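Local coordinates for protein 4-hydroxybenzoyl-CoA thioesterase (Pseudomonas sp. CBS3, PDB 1BVQ) that hydrolyses 4-hydroxybenzoyl-CoA to 4-hydroxybenzoate and coenzyme A, the last step in converting 4-chlorobenzoate to 4-hydroxybenzoate, at residues Ile5-Arg10 and Leu78-Cys83; Ala19-Tyr24 and Val69-Tyr74; Pro60-Asn65 and Asp114-Phe119. All blocks are in the same frame, centred on the assembly; numbering follows the deposited sequence.

Contact 1: Ile5-Arg10 and Leu78-Cys83; sequences ITMQQR and LTIETC
Met7 and Ile80 face each other at the middle of an antiparallel strand pair in the hot-dog fold, where strand 4-10, resting on helix 25-42, runs along strand 77-87. Their side chains lie alongside one another and point the same way, so that Met7 CE ends 3.7 Å from Ile80 CD1. The methionine chain is extended as far as SD and then bends (chi3 75°), which turns the methyl toward its neighbour. Paired backbone hydrogen bonds join Ile5 with Thr82, Met7 with Ile80 and Gln9 with Leu78; the straightest runs from Leu78 N to Gln9 O, 2.9 Å. Between these pairs, CA-H groups also approach carbonyls, as where Thr6 CA stands 3.1 Å from Ile80 O. The same face as Met7 carries Ile5, which packs on Asn37, Tyr38 and Lys41 of the helix, while Gln9 rests on Trp30. Thr82 OG1 is hydrogen-bonded to His96 on strand 92-101, which flanks 77-87 on its other edge. Gln9 NE2 donates to the carbonyl of the next residue, Arg10 O, 3.1 Å away, with the acceptor in its amide plane. On the face of Thr6 and Thr79 the two methyls press unusually close, Thr6 CG2 to Thr79 CG2 being 3.3 Å.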
loop_
_atom_site.group_PDB
_atom_site.type_symbol
_atom_site.label_atom_id
_atom_site.label_comp_id
_atom_site.label_asym_id
_atom_site.label_seq_id
_atom_site.Cartn_x
_atom_site.Cartn_y
_atom_site.Cartn_z
ATOM N N ILE A 5 22.188 -9.492 -8.441
ATOM C CA ILE A 5 20.951 -9.634 -9.209
ATOM C C ILE A 5 20.224 -8.319 -9.516
ATOM O O ILE A 5 20.046 -7.461 -8.643
ATOM C CB ILE A 5 20.085 -10.716 -8.584
ATOM C CG1 ILE A 5 20.953 -11.970 -8.545
ATOM C CG2 ILE A 5 18.777 -10.955 -9.353
ATOM C CD1 ILE A 5 20.224 -13.258 -8.842
ATOM N N THR A 6 19.818 -8.184 -10.785
ATOM C CA THR A 6 19.129 -6.989 -11.234
ATOM C C THR A 6 17.664 -7.135 -11.473
ATOM O O THR A 6 17.190 -8.086 -12.084
ATOM C CB THR A 6 19.767 -6.227 -12.405
ATOM O OG1 THR A 6 21.144 -5.990 -12.139
ATOM C CG2 THR A 6 19.039 -4.867 -12.534
ATOM N N MET A 7 16.973 -6.145 -10.971
ATOM C CA MET A 7 15.542 -6.083 -11.087
ATOM C C MET A 7 15.029 -4.684 -11.453
ATOM O O MET A 7 15.481 -3.654 -10.939
ATOM C CB MET A 7 14.951 -6.543 -9.733
ATOM C CG MET A 7 13.527 -6.903 -9.932
ATOM S SD MET A 7 12.612 -7.213 -8.434
ATOM C CE MET A 7 12.307 -5.583 -7.702
ATOM N N GLN A 8 14.051 -4.663 -12.358
ATOM C CA GLN A 8 13.418 -3.437 -12.824
ATOM C C GLN A 8 12.043 -3.237 -12.211
ATOM O O GLN A 8 11.262 -4.154 -11.893
ATOM C CB GLN A 8 13.153 -3.379 -14.340
ATOM C CG GLN A 8 14.239 -2.699 -15.175
ATOM C CD GLN A 8 14.180 -3.171 -16.620
ATOM O OE1 GLN A 8 15.205 -3.680 -17.138
ATOM N NE2 GLN A 8 12.997 -3.098 -17.239
ATOM N N GLN A 9 11.727 -1.988 -12.048
ATOM C CA GLN A 9 10.456 -1.685 -11.489
ATOM C C GLN A 9 9.938 -0.390 -12.048
ATOM O O GLN A 9 10.621 0.617 -11.928
ATOM C CB GLN A 9 10.625 -1.533 -9.968
ATOM C CG GLN A 9 9.311 -1.059 -9.306
ATOM C CD GLN A 9 8.280 -2.168 -9.370
ATOM O OE1 GLN A 9 8.563 -3.284 -8.909
ATOM N NE2 GLN A 9 7.111 -1.874 -9.938
ATOM N N ARG A 10 8.737 -0.398 -12.633
ATOM C CA ARG A 10 8.214 0.868 -13.146
ATOM C C ARG A 10 7.450 1.581 -12.042
ATOM O O ARG A 10 6.801 0.947 -11.204
ATOM C CB ARG A 10 7.318 0.859 -14.411
ATOM C CG ARG A 10 6.988 2.290 -14.866
ATOM C CD ARG A 10 6.090 2.414 -16.096
ATOM N NE ARG A 10 6.615 1.886 -17.385
ATOM C CZ ARG A 10 7.298 2.524 -18.381
ATOM N NH1 ARG A 10 7.636 3.827 -18.340
ATOM N NH2 ARG A 10 7.656 1.799 -19.462
ATOM N N LEU A 78 13.042 2.039 -12.436
ATOM C CA LEU A 78 14.135 1.844 -11.575
ATOM C C LEU A 78 14.808 0.545 -11.805
ATOM O O LEU A 78 14.193 -0.476 -12.109
ATOM C CB LEU A 78 13.636 1.684 -10.162
ATOM C CG LEU A 78 12.753 2.807 -9.698
ATOM C CD1 LEU A 78 12.301 2.446 -8.290
ATOM C CD2 LEU A 78 13.538 4.124 -9.651
ATOM N N THR A 79 16.101 0.615 -11.626
ATOM C CA THR A 79 16.905 -0.542 -11.765
ATOM C C THR A 79 17.410 -0.872 -10.385
ATOM O O THR A 79 18.043 -0.034 -9.757
ATOM C CB THR A 79 18.091 -0.295 -12.669
ATOM O OG1 THR A 79 17.515 -0.066 -13.928
ATOM C CG2 THR A 79 18.939 -1.570 -12.711
ATOM N N ILE A 80 17.119 -2.078 -9.923
ATOM C CA ILE A 80 17.555 -2.517 -8.615
ATOM C C ILE A 80 18.626 -3.591 -8.713
ATOM O O ILE A 80 18.441 -4.619 -9.354
ATOM C CB ILE A 80 16.438 -2.965 -7.714
ATOM C CG1 ILE A 80 15.362 -1.887 -7.811
ATOM C CG2 ILE A 80 16.969 -3.124 -6.274
ATOM C CD1 ILE A 80 13.954 -2.307 -7.344
ATOM N N GLU A 81 19.753 -3.327 -8.059
ATOM C CA GLU A 81 20.882 -4.234 -8.031
ATOM C C GLU A 81 20.996 -4.824 -6.643
ATOM O O GLU A 81 21.160 -4.089 -5.686
ATOM C CB GLU A 81 22.121 -3.355 -8.188
ATOM C CG GLU A 81 23.199 -4.000 -9.033
ATOM C CD GLU A 81 23.350 -3.211 -10.278
ATOM O OE1 GLU A 81 22.441 -2.536 -10.748
ATOM O OE2 GLU A 81 24.556 -3.345 -10.773
ATOM N N THR A 82 20.917 -6.133 -6.495
ATOM C CA THR A 82 21.022 -6.693 -5.160
ATOM C C THR A 82 22.054 -7.818 -5.081
ATOM O O THR A 82 22.160 -8.600 -6.001
ATOM C CB THR A 82 19.622 -7.268 -4.825
ATOM O OG1 THR A 82 18.631 -6.266 -4.876
ATOM C CG2 THR A 82 19.508 -7.883 -3.432
ATOM N N CYS A 83 22.809 -7.890 -3.969
ATOM C CA CYS A 83 23.815 -8.925 -3.722
ATOM C C CYS A 83 23.882 -9.113 -2.224
ATOM O O CYS A 83 23.363 -8.291 -1.473
ATOM C CB CYS A 83 25.304 -8.703 -4.140
ATOM S SG CYS A 83 25.854 -7.229 -3.275
#

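Contact 2: Ala19-Tyr24 and Val69-Tyr74; sequences AGIVWY and VCTASY. Unlike the reference sequence in segment 19-24: Tyr24 (reference Phe).
Ile21 crosses Thr71 at about a right angle, its CG2 3.5 Å from Thr71 CB and 3.2 Å from Ala72 O. That carbonyl is the hub of the contact: Val22 N donates to Ala72 O over 2.8 Å, approaching from 29° out of the carbonyl plane, while Val22 CG2 packs beside it and reaches Ala72 CB at 4.0 Å. A second bond ties the loops one step further on, from Ser73 OG to Gly20 O at 2.6 Å. The serine hydroxyl is swung away from its own backbone N (chi1 -161°), which carries it to the glycine carbonyl. It also accepts a hydrogen bond from Arg48 of a neighbouring subunit, while Ser73 N is held by Asp76. With an alanine here, Gly20 O would probably lose its hydroxyl donor and the arginine of the other subunit its acceptor. Gly20 has a positive phi, where a CB would press on the carbonyl O of Ala19. A different subunit from the one carrying Arg48 packs its Leu127 on Ile21 and Thr71. The contact joins the loop before helix 25-42 to the loop before strand 77-87, beside the active site of this hot-dog thioesterase, Ile21 lying about 4 Å, side chain to side chain, from the catalytic Asp17.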
loop_
_atom_site.group_PDB
_atom_site.type_symbol
_atom_site.label_atom_id
_atom_site.label_comp_id
_atom_site.label_asym_id
_atom_site.label_seq_id
_atom_site.Cartn_x
_atom_site.Cartn_y
_atom_site.Cartn_z
ATOM N N ALA A 19 3.124 15.675 -3.616
ATOM C CA ALA A 19 4.307 16.417 -3.944
ATOM C C ALA A 19 4.844 16.018 -5.307
ATOM O O ALA A 19 5.762 16.647 -5.832
ATOM C CB ALA A 19 5.367 16.332 -2.881
ATOM N N GLY A 20 4.261 14.958 -5.881
ATOM C CA GLY A 20 4.670 14.475 -7.205
ATOM C C GLY A 20 5.864 13.531 -7.275
ATOM O O GLY A 20 6.325 13.174 -8.366
ATOM N N ILE A 21 6.380 13.109 -6.121
ATOM C CA ILE A 21 7.513 12.193 -6.112
ATOM C C ILE A 21 7.136 10.880 -5.421
ATOM O O ILE A 21 6.166 10.840 -4.673
ATOM C CB ILE A 21 8.789 12.773 -5.554
ATOM C CG1 ILE A 21 8.462 13.697 -4.414
ATOM C CG2 ILE A 21 9.579 13.447 -6.674
ATOM C CD1 ILE A 21 9.402 13.407 -3.246
ATOM N N VAL A 22 7.908 9.839 -5.694
ATOM C CA VAL A 22 7.688 8.538 -5.126
ATOM C C VAL A 22 7.573 8.702 -3.658
ATOM O O VAL A 22 8.389 9.387 -3.057
ATOM C CB VAL A 22 8.919 7.651 -5.363
ATOM C CG1 VAL A 22 8.759 6.376 -4.552
ATOM C CG2 VAL A 22 8.920 7.227 -6.822
ATOM N N TRP A 23 6.550 8.104 -3.094
ATOM C CA TRP A 23 6.340 8.175 -1.657
ATOM C C TRP A 23 7.288 7.107 -1.095
ATOM O O TRP A 23 7.231 5.936 -1.486
ATOM C CB TRP A 23 4.881 7.906 -1.376
ATOM C CG TRP A 23 4.583 8.011 0.072
ATOM C CD1 TRP A 23 5.034 9.006 0.891
ATOM C CD2 TRP A 23 3.757 7.129 0.860
ATOM N NE1 TRP A 23 4.533 8.805 2.171
ATOM C CE2 TRP A 23 3.748 7.651 2.179
ATOM C CE3 TRP A 23 3.069 5.928 0.594
ATOM C CZ2 TRP A 23 3.048 6.995 3.220
ATOM C CZ3 TRP A 23 2.355 5.327 1.609
ATOM C CH2 TRP A 23 2.358 5.854 2.906
ATOM N N TYR A 24 8.164 7.530 -0.199
ATOM C CA TYR A 24 9.197 6.728 0.430
ATOM C C TYR A 24 8.958 5.258 0.794
ATOM O O TYR A 24 9.733 4.343 0.422
ATOM C CB TYR A 24 10.184 7.607 1.246
ATOM C CG TYR A 24 9.777 7.512 2.698
ATOM C CD1 TYR A 24 10.190 6.397 3.444
ATOM C CD2 TYR A 24 8.983 8.477 3.328
ATOM C CE1 TYR A 24 9.852 6.221 4.791
ATOM C CE2 TYR A 24 8.635 8.312 4.675
ATOM C CZ TYR A 24 9.058 7.189 5.410
ATOM O OH TYR A 24 8.719 7.000 6.760
ATOM N N VAL A 69 19.380 9.723 -2.272
ATOM C CA VAL A 69 20.113 10.816 -2.719
ATOM C C VAL A 69 19.408 11.644 -3.715
ATOM O O VAL A 69 19.667 12.815 -3.756
ATOM C CB VAL A 69 21.446 10.457 -3.351
ATOM C CG1 VAL A 69 22.572 10.495 -2.312
ATOM C CG2 VAL A 69 21.460 9.080 -3.987
ATOM N N CYS A 70 18.516 11.046 -4.493
ATOM C CA CYS A 70 17.790 11.773 -5.623
ATOM C C CYS A 70 16.280 11.455 -5.619
ATOM O O CYS A 70 15.863 10.449 -5.089
ATOM C CB CYS A 70 18.415 11.232 -6.913
ATOM S SG CYS A 70 17.734 11.929 -8.477
ATOM N N THR A 71 15.428 12.314 -6.222
ATOM C CA THR A 71 13.955 12.014 -6.271
ATOM C C THR A 71 13.612 11.088 -7.451
ATOM O O THR A 71 14.383 10.946 -8.413
ATOM C CB THR A 71 13.089 13.251 -6.458
ATOM O OG1 THR A 71 13.612 14.046 -7.510
ATOM C CG2 THR A 71 12.997 14.109 -5.199
ATOM N N ALA A 72 12.382 10.622 -7.469
ATOM C CA ALA A 72 11.916 9.824 -8.581
ATOM C C ALA A 72 10.417 10.054 -8.703
ATOM O O ALA A 72 9.805 10.425 -7.721
ATOM C CB ALA A 72 12.352 8.370 -8.575
ATOM N N SER A 73 9.874 9.836 -9.910
ATOM C CA SER A 73 8.465 10.031 -10.166
ATOM C C SER A 73 7.904 9.046 -11.163
ATOM O O SER A 73 8.644 8.253 -11.771
ATOM C CB SER A 73 8.191 11.461 -10.648
ATOM O OG SER A 73 6.791 11.747 -10.472
ATOM N N TYR A 74 6.566 9.106 -11.323
ATOM C CA TYR A 74 5.875 8.211 -12.239
ATOM C C TYR A 74 6.475 8.156 -13.631
ATOM O O TYR A 74 7.040 9.115 -14.148
ATOM C CB TYR A 74 4.373 8.171 -12.094
ATOM C CG TYR A 74 3.778 9.445 -12.551
ATOM C CD1 TYR A 74 3.676 10.565 -11.719
ATOM C CD2 TYR A 74 3.316 9.507 -13.870
ATOM C CE1 TYR A 74 3.108 11.739 -12.232
ATOM C CE2 TYR A 74 2.755 10.663 -14.404
ATOM C CZ TYR A 74 2.648 11.761 -13.559
ATOM O OH TYR A 74 2.098 12.857 -14.099
#

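Contact 3: Pro60-Asn65 and Asp114-Phe119; sequences PIVSCN and DEIRVF
Val62 and Ser63 both face Ile116, forming a classic beta bulge in the antiparallel pairing of strands 56-68 and 107-123 of the hot-dog sheet. Pro60 and Ile61 belong to the substrate-binding site, and Ser63 and Cys64 pair with a strand of a neighbouring subunit, so the sheet continues across the interface. At the bulge Ile116 O accepts from Val62 N at 2.8 Å and probably from Ser63 N as well, although the position of Ser63 N is less certain. Beyond the bulge Asn65 and Asp114 exchange two bonds, the one from Asp114 N to Asn65 O measuring 2.6 Å; before it, Val118 N reaches Pro60 O. The apolar contacts centre on Val62, which spreads its two methyls over different partners, CG2 meeting Ile116 CG2 at 3.6 Å and CG1 meeting Val118 CG1 at 4.0 Å, while Val118 CG2 turns to Pro60 CG. Ser63 and Ile116 share a face, their CB atoms 3.7 Å apart.

The face of Ile61, Cys64, Glu115 and Arg117 carries a buried salt bridge, between Arg117 and Glu115. Arg117 NH2 also forms a salt bridge with Asp32, NH1 is hydrogen-bonded to Thr59 O, and His96 NE2 to Glu115 OE1; this crowd of partners is likely to hold the pair in place. A second salt bridge, from Asp114 to Arg95, lies on the face of Ser63 and Ile116. Ile61 CB sits 4.2 Å above one face of the Arg117 guanidinium, toward its rim. The arginine chain is stretched from CG to NE, which carries that flat group back beside Glu115. There NE and NH2 grip it side-on, both on the single atom OE1: each is 3.1 Å from Glu115 OE1, which lies in the guanidinium plane but is met from above the carboxylate plane.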
loop_
_atom_site.group_PDB
_atom_site.type_symbol
_atom_site.label_atom_id
_atom_site.label_comp_id
_atom_site.label_asym_id
_atom_site.label_seq_id
_atom_site.Cartn_x
_atom_site.Cartn_y
_atom_site.Cartn_z
ATOM N N PRO A 60 12.789 -12.404 7.455
ATOM C CA PRO A 60 12.394 -11.169 8.104
ATOM C C PRO A 60 13.556 -10.208 8.257
ATOM O O PRO A 60 14.732 -10.561 8.358
ATOM C CB PRO A 60 12.035 -11.514 9.548
ATOM C CG PRO A 60 12.422 -12.954 9.753
ATOM C CD PRO A 60 12.615 -13.561 8.371
ATOM N N ILE A 61 13.212 -8.950 8.295
ATOM C CA ILE A 61 14.236 -7.960 8.439
ATOM C C ILE A 61 14.505 -7.629 9.914
ATOM O O ILE A 61 13.613 -7.520 10.757
ATOM C CB ILE A 61 13.804 -6.889 7.430
ATOM C CG1 ILE A 61 14.886 -5.952 7.089
ATOM C CG2 ILE A 61 12.545 -6.189 7.870
ATOM C CD1 ILE A 61 15.522 -5.350 8.354
ATOM N N VAL A 62 15.784 -7.465 10.237
ATOM C CA VAL A 62 16.201 -7.138 11.617
ATOM C C VAL A 62 16.740 -5.704 11.713
ATOM O O VAL A 62 16.645 -5.016 12.710
ATOM C CB VAL A 62 17.073 -8.210 12.357
ATOM C CG1 VAL A 62 16.712 -9.651 11.987
ATOM C CG2 VAL A 62 18.538 -8.092 12.097
ATOM N N SER A 63 17.301 -5.246 10.629
ATOM C CA SER A 63 17.828 -3.928 10.644
ATOM C C SER A 63 18.030 -3.447 9.239
ATOM O O SER A 63 18.059 -4.217 8.292
ATOM C CB SER A 63 19.264 -4.162 11.086
ATOM O OG SER A 63 19.643 -3.259 12.016
ATOM N N CYS A 64 18.199 -2.145 9.102
ATOM C CA CYS A 64 18.415 -1.665 7.780
ATOM C C CYS A 64 18.890 -0.219 7.779
ATOM O O CYS A 64 18.586 0.561 8.650
ATOM C CB CYS A 64 17.163 -1.917 7.017
ATOM S SG CYS A 64 15.886 -0.929 7.792
ATOM N N ASN A 65 19.662 0.132 6.800
ATOM C CA ASN A 65 20.141 1.481 6.730
ATOM C C ASN A 65 19.985 1.852 5.275
ATOM O O ASN A 65 20.431 1.075 4.433
ATOM C CB ASN A 65 21.607 1.474 7.181
ATOM C CG ASN A 65 22.481 2.493 6.491
ATOM O OD1 ASN A 65 22.921 2.259 5.347
ATOM N ND2 ASN A 65 22.725 3.608 7.187
ATOM N N ASP A 114 21.071 -1.020 2.995
ATOM C CA ASP A 114 21.635 -2.238 3.492
ATOM C C ASP A 114 20.571 -2.817 4.412
ATOM O O ASP A 114 20.126 -2.158 5.363
ATOM C CB ASP A 114 22.921 -1.989 4.298
ATOM C CG ASP A 114 24.213 -1.853 3.584
ATOM O OD1 ASP A 114 24.220 -2.237 2.379
ATOM O OD2 ASP A 114 25.166 -1.431 4.142
ATOM N N GLU A 115 20.169 -4.039 4.102
ATOM C CA GLU A 115 19.169 -4.706 4.894
ATOM C C GLU A 115 19.743 -5.927 5.580
ATOM O O GLU A 115 20.260 -6.815 4.935
ATOM C CB GLU A 115 18.064 -5.266 3.995
ATOM C CG GLU A 115 17.212 -4.180 3.275
ATOM C CD GLU A 115 16.063 -4.857 2.615
ATOM O OE1 GLU A 115 16.167 -5.871 1.980
ATOM O OE2 GLU A 115 14.951 -4.253 2.811
ATOM N N ILE A 116 19.642 -5.960 6.898
ATOM C CA ILE A 116 20.127 -7.077 7.645
ATOM C C ILE A 116 18.921 -7.984 7.878
ATOM O O ILE A 116 17.960 -7.595 8.540
ATOM C CB ILE A 116 20.824 -6.719 8.966
ATOM C CG1 ILE A 116 22.108 -5.958 8.705
ATOM C CG2 ILE A 116 21.257 -7.989 9.768
ATOM C CD1 ILE A 116 22.784 -5.674 10.082
ATOM N N ARG A 117 18.971 -9.183 7.300
ATOM C CA ARG A 117 17.887 -10.149 7.426
ATOM C C ARG A 117 18.339 -11.502 7.957
ATOM O O ARG A 117 19.525 -11.774 8.078
ATOM C CB ARG A 117 17.416 -10.403 6.058
ATOM C CG ARG A 117 16.624 -9.208 5.517
ATOM C CD ARG A 117 16.321 -9.532 4.092
ATOM N NE ARG A 117 15.536 -8.506 3.414
ATOM C CZ ARG A 117 14.206 -8.441 3.378
ATOM N NH1 ARG A 117 13.430 -9.329 3.994
ATOM N NH2 ARG A 117 13.615 -7.436 2.683
ATOM N N VAL A 118 17.366 -12.345 8.276
ATOM C CA VAL A 118 17.624 -13.683 8.792
ATOM C C VAL A 118 16.622 -14.693 8.266
ATOM O O VAL A 118 15.475 -14.368 7.916
ATOM C CB VAL A 118 17.460 -13.816 10.309
ATOM C CG1 VAL A 118 18.533 -13.139 11.132
ATOM C CG2 VAL A 118 16.060 -13.534 10.844
ATOM N N PHE A 119 17.088 -15.931 8.215
ATOM C CA PHE A 119 16.268 -17.023 7.770
ATOM C C PHE A 119 15.453 -17.299 8.993
ATOM O O PHE A 119 15.993 -17.269 10.095
ATOM C CB PHE A 119 17.093 -18.253 7.404
ATOM C CG PHE A 119 17.514 -18.037 6.003
ATOM C CD1 PHE A 119 16.618 -18.293 4.971
ATOM C CD2 PHE A 119 18.773 -17.525 5.699
ATOM C CE1 PHE A 119 17.002 -18.065 3.651
ATOM C CE2 PHE A 119 19.184 -17.299 4.386
ATOM C CZ PHE A 119 18.280 -17.578 3.364
#

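The three contacts, all partly buried, illustrate how one hot-dog subunit uses different chemistry at different places. Contacts 1 and 3 are antiparallel strand pairs of the same sheet, each centred about 9 Å from the chain's centre, on opposite sides of it. Contact 1 is regular and touches no other subunit; contact 3 is bulged, carries buried charges and substrate-site residues, and extends its sheet into a neighbour. Contact 2, centred about 19 Å out, lies at the periphery of the chain but among subunits, and joins loops with two hydrogen bonds in place of a strand register. Like contact 3 it meets a second subunit, but it is reached by two more, and it adjoins the catalytic aspartate.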